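Local coordinates for manganese-containing pseudocatalase (Thermus thermophilus, PDB 2V8T) that breaks down hydrogen peroxide to water and oxygen, as a catalase that works with a pair of manganese ions in each subunit, at the interface of chains A and B. Residues are numbered along the deposited sequence; one frame, centred on the assembly and turned at random. Chains: chain A/B, Manganese-containing pseudocatalase.

The interface of chains A and B. Residues chain A 118-120, 122-125; chain B 45, 49, 138, 140-141.
From A:Asn122 to A:Leu124 the backbone of chain A runs extended, strand-like at A:Asn122 and A:Leu124 and polyproline-like at A:Ser123, though no strand is formed, and lies against B:Asn49 and B:Thr140. B:Asn49 carries the polar contact because its amide offers a donor and an acceptor side by side. Its OD1 takes the hydroxyl OG of A:Ser123 at 2.8 Å, in the carbonyl plane and on a lone pair, while its ND2 gives a more bent bond to the backbone O of the same serine (3.0 Å, 137° at the hydrogen). ND2 also donates to OG1 of B:Thr140 at 2.8 Å, nearly straight and close to the amide plane, which, with the bonds to A:Ser123, should hold the amide's rotation. With OG1 anti to the backbone N (chi1 179°), this threonine faces its hydroxyl to B:Asn49 and leaves its methyl CG2 for CD2 of A:Leu124, 3.9 Å away. An alanine in place of B:Asn49 would probably leave the A:Ser123 hydroxyl and carbonyl without these partners and free the B:Thr140 hydroxyl to turn. Asparagine suits position A:Asn122 because its flat amide stacks on that of B:Asn49, the planes 19° apart, while its ND2 reaches the backbone O of B:Asn49 through water 1; its OD1, however, lies an unfavourable 3.1 Å from the carbonyl O of B:Thr140, two acceptors with no hydrogen between. A second water joins the backbone N of B:Thr140 to the carbonyl O of A:Ala118. At the apolar end, the branched A:Val125 sets CG2 over the centre of the B:Tyr45 ring, 3.5 Å from the centroid, a CH-pi contact, and the same methyl touches B:Val138. The flat tyrosine suits this place, giving a face to the methyl and an in-plane edge to OG of A:Ser123. The patch joins the chain A loop after helix 114-117 to the end of chain B helix 36-49 and the loop following 3-10 helix 135-137, and recurs with the chains exchanged across the two-fold axis.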
loop_
_atom_site.group_PDB
_atom_site.type_symbol
_atom_site.label_atom_id
_atom_site.label_comp_id
_atom_site.label_asym_id
_atom_site.label_seq_id
_atom_site.Cartn_x
_atom_site.Cartn_y
_atom_site.Cartn_z
ATOM N N ALA A 118 16.849 0.128 8.885
ATOM C CA ALA A 118 16.847 -0.621 7.631
ATOM C C ALA A 118 18.093 -0.320 6.801
ATOM O O ALA A 118 18.705 -1.198 6.210
ATOM C CB ALA A 118 15.608 -0.287 6.798
ATOM N N GLY A 119 18.400 0.960 6.654
ATOM C CA GLY A 119 19.635 1.351 6.027
ATOM C C GLY A 119 20.768 1.321 7.032
ATOM O O GLY A 119 20.563 1.448 8.238
ATOM N N GLY A 120 21.994 1.220 6.539
ATOM C CA GLY A 120 23.168 1.420 7.343
ATOM C C GLY A 120 23.600 2.889 7.286
ATOM O O GLY A 120 24.672 3.212 6.778
ATOM N N ASN A 122 22.115 5.061 5.240
ATOM C CA ASN A 122 22.209 5.250 3.792
ATOM C C ASN A 122 20.805 5.468 3.212
ATOM O O ASN A 122 19.780 5.256 3.853
ATOM C CB ASN A 122 22.967 4.109 3.113
ATOM C CG ASN A 122 22.439 2.716 3.346
ATOM O OD1 ASN A 122 21.190 2.433 3.017
ATOM N ND2 ASN A 122 23.182 1.845 3.874
ATOM N N SER A 123 20.825 5.891 1.934
ATOM C CA SER A 123 19.604 6.173 1.209
ATOM C C SER A 123 18.727 4.943 1.081
ATOM O O SER A 123 19.191 3.794 1.084
ATOM C CB SER A 123 19.923 6.709 -0.203
ATOM O OG SER A 123 20.326 5.718 -1.119
ATOM N N LEU A 124 17.411 5.213 0.970
ATOM C CA LEU A 124 16.391 4.202 0.803
ATOM C C LEU A 124 15.465 4.612 -0.336
ATOM O O LEU A 124 15.476 5.753 -0.790
ATOM C CB LEU A 124 15.601 3.987 2.118
ATOM C CG LEU A 124 16.467 3.506 3.300
ATOM C CD1 LEU A 124 15.650 3.609 4.584
ATOM C CD2 LEU A 124 16.984 2.090 3.101
ATOM N N VAL A 125 14.643 3.679 -0.818
ATOM C CA VAL A 125 13.824 3.923 -2.031
ATOM C C VAL A 125 12.431 4.447 -1.610
ATOM O O VAL A 125 11.415 3.751 -1.684
ATOM C CB VAL A 125 13.748 2.667 -2.903
ATOM C CG1 VAL A 125 13.175 3.061 -4.273
ATOM C CG2 VAL A 125 15.117 2.029 -3.084
ATOM N N TYR B 45 20.881 0.452 -5.714
ATOM C CA TYR B 45 20.994 1.191 -4.471
ATOM C C TYR B 45 22.161 0.690 -3.626
ATOM O O TYR B 45 22.854 1.501 -3.014
ATOM C CB TYR B 45 19.663 1.188 -3.689
ATOM C CG TYR B 45 18.709 2.241 -4.228
ATOM C CD1 TYR B 45 18.673 3.486 -3.659
ATOM C CD2 TYR B 45 17.962 2.023 -5.380
ATOM C CE1 TYR B 45 17.858 4.466 -4.181
ATOM C CE2 TYR B 45 17.166 2.993 -5.936
ATOM C CZ TYR B 45 17.127 4.222 -5.307
ATOM O OH TYR B 45 16.311 5.217 -5.796
ATOM N N ASN B 49 25.117 3.116 -2.277
ATOM C CA ASN B 49 25.281 3.151 -0.830
ATOM C C ASN B 49 26.568 2.475 -0.360
ATOM O O ASN B 49 26.855 2.445 0.834
ATOM C CB ASN B 49 24.081 2.494 -0.176
ATOM C CG ASN B 49 22.780 3.252 -0.416
ATOM O OD1 ASN B 49 22.791 4.438 -0.794
ATOM N ND2 ASN B 49 21.659 2.593 -0.149
ATOM N N VAL B 138 13.534 -3.545 -1.961
ATOM C CA VAL B 138 14.988 -3.301 -1.943
ATOM C C VAL B 138 15.519 -3.485 -0.540
ATOM O O VAL B 138 14.941 -2.971 0.446
ATOM C CB VAL B 138 15.283 -1.873 -2.483
ATOM C CG1 VAL B 138 16.743 -1.479 -2.238
ATOM C CG2 VAL B 138 14.933 -1.822 -3.967
ATOM N N THR B 140 19.089 -2.756 1.357
ATOM C CA THR B 140 20.364 -2.054 1.245
ATOM C C THR B 140 20.804 -1.684 2.671
ATOM O O THR B 140 20.502 -0.633 3.209
ATOM C CB THR B 140 20.310 -0.900 0.249
ATOM O OG1 THR B 140 21.566 -0.231 0.176
ATOM C CG2 THR B 140 19.213 0.130 0.509
ATOM N N SER B 141 21.459 -2.658 3.306
ATOM C CA SER B 141 21.767 -2.575 4.725
ATOM C C SER B 141 23.066 -1.873 5.026
ATOM O O SER B 141 23.364 -1.568 6.188
ATOM C CB SER B 141 21.893 -3.992 5.319
ATOM O OG SER B 141 23.103 -4.650 4.936
HETATM O O HOH W 1 25.902 2.302 3.530
HETATM O O HOH W 2 17.361 -1.722 3.425
#